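Local coordinates for type III secretion system effector protein ExoU (Pseudomonas fluorescens, PDB 4QMK) that probably acts as a patatin-like phospholipase toxin, injected into host cells and brought to the plasma membrane by a phosphatidylinositol 4,5-bisphosphate-binding domain, at residues 590-604 and 616-628. Residues are numbered along the deposited sequence; the frame is centred on the assembly and turned at random.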
# COMPACT_ATOMS: atom_id res chain seq x y z
N GLN A 590 -25.28 26.46 -2.46
CA GLN A 590 -24.69 26.87 -1.18
C GLN A 590 -24.99 28.30 -0.96
O GLN A 590 -24.61 29.13 -1.80
CB GLN A 590 -23.17 26.70 -1.24
CG GLN A 590 -22.46 27.05 0.01
CD GLN A 590 -22.71 26.02 1.05
OE1 GLN A 590 -23.49 26.22 1.99
NE2 GLN A 590 -22.05 24.92 0.91
N PRO A 591 -25.65 28.63 0.15
CA PRO A 591 -25.99 30.01 0.48
C PRO A 591 -24.78 30.92 0.54
O PRO A 591 -23.70 30.51 0.88
CB PRO A 591 -26.63 29.89 1.85
CG PRO A 591 -27.24 28.54 1.85
CD PRO A 591 -26.24 27.70 1.12
N ALA A 592 -25.02 32.17 0.22
CA ALA A 592 -23.99 33.14 0.05
C ALA A 592 -23.11 33.39 1.30
O ALA A 592 -21.91 33.61 1.14
CB ALA A 592 -24.59 34.43 -0.47
N ALA A 593 -23.72 33.37 2.50
CA ALA A 593 -23.01 33.61 3.72
C ALA A 593 -21.97 32.51 3.95
O ALA A 593 -20.84 32.77 4.41
CB ALA A 593 -24.00 33.74 4.90
N ASN A 594 -22.35 31.29 3.61
CA ASN A 594 -21.42 30.15 3.69
C ASN A 594 -20.27 30.29 2.67
O ASN A 594 -19.14 29.93 2.96
CB ASN A 594 -22.16 28.81 3.48
CG ASN A 594 -22.88 28.33 4.72
OD1 ASN A 594 -22.67 28.85 5.82
ND2 ASN A 594 -23.69 27.29 4.58
N VAL A 595 -20.57 30.80 1.48
CA VAL A 595 -19.52 31.04 0.45
C VAL A 595 -18.53 32.07 0.96
O VAL A 595 -17.31 31.91 0.86
CB VAL A 595 -20.17 31.48 -0.90
CG1 VAL A 595 -19.18 32.00 -1.91
CG2 VAL A 595 -20.94 30.32 -1.49
N GLU A 596 -19.05 33.12 1.55
CA GLU A 596 -18.24 34.19 2.11
C GLU A 596 -17.36 33.63 3.25
O GLU A 596 -16.18 33.91 3.32
CB GLU A 596 -19.18 35.27 2.61
CG GLU A 596 -18.56 36.56 3.10
CD GLU A 596 -19.64 37.59 3.46
OE1 GLU A 596 -20.82 37.20 3.73
OE2 GLU A 596 -19.32 38.80 3.48
N LEU A 597 -17.96 32.83 4.13
CA LEU A 597 -17.25 32.23 5.28
C LEU A 597 -16.09 31.32 4.80
O LEU A 597 -14.96 31.47 5.24
CB LEU A 597 -18.23 31.42 6.11
CG LEU A 597 -17.66 30.62 7.28
CD1 LEU A 597 -17.26 31.56 8.41
CD2 LEU A 597 -18.67 29.63 7.79
N LEU A 598 -16.40 30.41 3.88
CA LEU A 598 -15.42 29.51 3.31
C LEU A 598 -14.30 30.23 2.57
O LEU A 598 -13.12 29.85 2.69
CB LEU A 598 -16.11 28.51 2.40
CG LEU A 598 -17.02 27.55 3.17
CD1 LEU A 598 -17.81 26.68 2.23
CD2 LEU A 598 -16.26 26.66 4.12
N GLN A 599 -14.64 31.28 1.82
CA GLN A 599 -13.63 32.07 1.16
C GLN A 599 -12.71 32.77 2.17
O GLN A 599 -11.49 32.72 2.02
CB GLN A 599 -14.24 33.08 0.21
CG GLN A 599 -14.59 32.50 -1.16
CD GLN A 599 -15.42 33.45 -2.01
OE1 GLN A 599 -16.09 34.35 -1.49
NE2 GLN A 599 -15.40 33.24 -3.30
N ARG A 600 -13.29 33.38 3.19
CA ARG A 600 -12.49 34.00 4.24
C ARG A 600 -11.56 32.95 4.89
O ARG A 600 -10.38 33.22 5.15
CB ARG A 600 -13.39 34.66 5.29
CG ARG A 600 -12.58 35.32 6.38
CD ARG A 600 -13.21 36.32 7.36
NE ARG A 600 -12.10 36.83 8.19
CZ ARG A 600 -12.22 37.58 9.30
NH1 ARG A 600 -13.40 37.97 9.76
NH2 ARG A 600 -11.11 37.96 9.94
N ALA A 601 -12.08 31.72 5.04
CA ALA A 601 -11.31 30.64 5.62
C ALA A 601 -10.10 30.30 4.77
O ALA A 601 -9.06 29.99 5.32
CB ALA A 601 -12.15 29.40 5.81
N VAL A 602 -10.24 30.35 3.45
CA VAL A 602 -9.14 30.06 2.56
C VAL A 602 -7.98 31.05 2.72
O VAL A 602 -6.85 30.61 2.91
CB VAL A 602 -9.63 29.96 1.10
CG1 VAL A 602 -8.50 30.01 0.09
CG2 VAL A 602 -10.41 28.69 0.96
N ARG A 603 -8.25 32.35 2.71
CA ARG A 603 -7.19 33.35 2.93
C ARG A 603 -6.51 33.16 4.28
O ARG A 603 -5.31 33.07 4.37
CB ARG A 603 -7.72 34.77 2.89
CG ARG A 603 -8.17 35.24 1.53
CD ARG A 603 -8.80 36.63 1.61
NE ARG A 603 -9.57 36.96 0.40
CZ ARG A 603 -10.86 36.66 0.19
NH1 ARG A 603 -11.57 36.03 1.12
NH2 ARG A 603 -11.44 36.99 -0.96
N ASP A 604 -7.30 33.08 5.35
CA ASP A 604 -6.73 32.95 6.69
C ASP A 604 -5.84 31.71 6.72
O ASP A 604 -4.80 31.74 7.30
CB ASP A 604 -7.83 32.85 7.75
CG ASP A 604 -8.70 34.12 7.81
OD1 ASP A 604 -8.23 35.19 7.38
OD2 ASP A 604 -9.87 34.05 8.26
N ARG A 616 -7.87 27.85 14.79
CA ARG A 616 -8.75 28.98 14.96
C ARG A 616 -9.65 28.97 13.81
O ARG A 616 -10.86 29.15 13.98
CB ARG A 616 -7.98 30.30 15.01
CG ARG A 616 -8.84 31.50 15.36
CD ARG A 616 -8.02 32.77 15.63
NE ARG A 616 -8.81 33.99 15.41
CZ ARG A 616 -9.74 34.46 16.25
NH1 ARG A 616 -10.00 33.83 17.40
NH2 ARG A 616 -10.41 35.57 15.95
N VAL A 617 -9.09 28.77 12.62
CA VAL A 617 -9.91 28.85 11.39
C VAL A 617 -10.94 27.76 11.35
O VAL A 617 -12.05 28.00 10.91
CB VAL A 617 -9.10 28.77 10.09
CG1 VAL A 617 -10.04 28.89 8.89
CG2 VAL A 617 -8.06 29.87 10.02
N LEU A 618 -10.60 26.57 11.83
CA LEU A 618 -11.55 25.47 11.83
C LEU A 618 -12.61 25.66 12.87
O LEU A 618 -13.75 25.32 12.63
CB LEU A 618 -10.88 24.11 12.02
CG LEU A 618 -10.29 23.38 10.79
CD1 LEU A 618 -9.44 24.24 9.89
CD2 LEU A 618 -9.46 22.23 11.30
N ASP A 619 -12.25 26.20 14.03
CA ASP A 619 -13.25 26.47 15.06
C ASP A 619 -14.29 27.47 14.55
O ASP A 619 -15.47 27.34 14.89
CB ASP A 619 -12.60 26.97 16.34
CG ASP A 619 -11.72 25.89 17.02
OD1 ASP A 619 -11.96 24.67 16.78
OD2 ASP A 619 -10.79 26.27 17.83
N GLY A 620 -13.88 28.42 13.71
CA GLY A 620 -14.83 29.39 13.10
C GLY A 620 -15.80 28.73 12.11
O GLY A 620 -16.95 29.12 12.01
N ILE A 621 -15.33 27.74 11.34
CA ILE A 621 -16.22 27.01 10.46
C ILE A 621 -17.27 26.32 11.35
O ILE A 621 -18.49 26.40 11.14
CB ILE A 621 -15.51 25.90 9.69
CG1 ILE A 621 -14.26 26.39 8.95
CG2 ILE A 621 -16.43 25.23 8.70
CD1 ILE A 621 -14.47 27.57 8.08
N VAL A 622 -16.78 25.59 12.33
CA VAL A 622 -17.64 24.88 13.23
C VAL A 622 -18.69 25.79 13.84
O VAL A 622 -19.82 25.38 14.01
CB VAL A 622 -16.85 24.25 14.40
CG1 VAL A 622 -17.81 23.78 15.48
CG2 VAL A 622 -15.96 23.09 13.92
N LYS A 623 -18.30 27.00 14.18
CA LYS A 623 -19.18 27.94 14.85
C LYS A 623 -20.23 28.62 13.96
O LYS A 623 -21.37 28.83 14.39
CB LYS A 623 -18.35 29.00 15.50
CG LYS A 623 -19.12 29.94 16.39
CD LYS A 623 -18.15 30.81 17.20
CE LYS A 623 -18.83 31.50 18.38
NZ LYS A 623 -17.80 32.18 19.24
N HIS A 624 -19.87 28.91 12.71
CA HIS A 624 -20.75 29.67 11.84
C HIS A 624 -21.31 28.96 10.62
O HIS A 624 -22.29 29.42 10.06
CB HIS A 624 -20.02 30.89 11.35
CG HIS A 624 -19.52 31.78 12.43
ND1 HIS A 624 -20.31 32.73 13.03
CD2 HIS A 624 -18.30 31.89 13.00
CE1 HIS A 624 -19.60 33.37 13.95
NE2 HIS A 624 -18.37 32.88 13.93
N TYR A 625 -20.67 27.90 10.15
CA TYR A 625 -21.17 27.25 8.95
C TYR A 625 -22.58 26.75 9.21
O TYR A 625 -22.77 26.15 10.23
CB TYR A 625 -20.32 26.06 8.60
CG TYR A 625 -20.72 25.42 7.32
CD1 TYR A 625 -20.25 25.88 6.16
CD2 TYR A 625 -21.58 24.35 7.29
CE1 TYR A 625 -20.62 25.31 4.95
CE2 TYR A 625 -21.90 23.72 6.10
CZ TYR A 625 -21.43 24.22 4.93
OH TYR A 625 -21.75 23.63 3.72
N ARG A 626 -23.53 27.02 8.32
CA ARG A 626 -24.92 26.58 8.45
C ARG A 626 -25.40 25.60 7.34
O ARG A 626 -25.37 25.94 6.17
CB ARG A 626 -25.81 27.80 8.31
CG ARG A 626 -25.58 28.92 9.33
CD ARG A 626 -25.90 28.51 10.75
NE ARG A 626 -27.23 27.92 10.83
CZ ARG A 626 -28.04 27.99 11.89
NH1 ARG A 626 -27.66 28.64 13.00
NH2 ARG A 626 -29.26 27.42 11.82
N ALA A 627 -25.90 24.43 7.72
CA ALA A 627 -26.43 23.44 6.74
C ALA A 627 -27.96 23.30 6.76
O ALA A 627 -28.60 23.76 7.70
CB ALA A 627 -25.83 22.09 7.02
N ARG A 628 -28.56 22.69 5.73
CA ARG A 628 -30.02 22.48 5.75
C ARG A 628 -30.24 21.11 6.34
O ARG A 628 -29.38 20.24 6.20
CB ARG A 628 -30.70 22.53 4.36
CG ARG A 628 -30.37 23.72 3.47
CD ARG A 628 -31.21 24.97 3.69
NE ARG A 628 -32.54 24.82 3.11
CZ ARG A 628 -33.35 25.83 2.78
NH1 ARG A 628 -32.98 27.11 2.91
NH2 ARG A 628 -34.54 25.56 2.28
O HOH W 1 -22.44 30.71 7.58
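The carboxamide of N594 lies almost flat on the ring of Y625, the two planes only 6° apart, in an offset amide-ring stack with ND2 over the rim, 3.7 Å from CE1. It illustrates how one asparagine can tie a helix to the chain leaving its partner. Both polar ends of the amide grip the backbone of R626: N594 OD1 accepts from R626 N at 3.2 Å in a nearly straight bond (177°), and N594 ND2 donates to R626 O at 2.7 Å. The second N-H of ND2 goes to Q590 OE1. R626 O and Q590 OE1 both lie close to the plane of the N594 amide; three direct bonds hold the rotation of the group over the ring, and a water that donates to both N594 OD1 and H624 O adds a fourth.

With its CG swung anti to the backbone N (chi1 -176°), Y625 carries its ring alongside the first turn of helix 592-604. There Y625 OH receives Q590 NE2 at 3.1 Å, the bond being bent and tilted from the Q590 amide plane, while L597 CD2 and L598 CD1 meet the ring edge.

Beyond this polar end the contact turns apolar. L597 reaches across the end of helix 616-624, its CD2 resting 3.5 Å from Y625 N and also touching H624 CB. Farther along, the small A601 receives two branches on its CB, I621 CD1 at 3.7 Å and V617 CG1; V617 CG2 meets D604 CB.

Helices 592-604 and 616-624 run antiparallel, their axes 10.1 Å apart at closest approach, as a helical hairpin in the C-terminal domain of ExoU. Helix 555-585 packs against L598 and V602, and its S584 bonds both Q590 NE2 and Y625 OH; helix 639-646 covers I621, V622 and Y625.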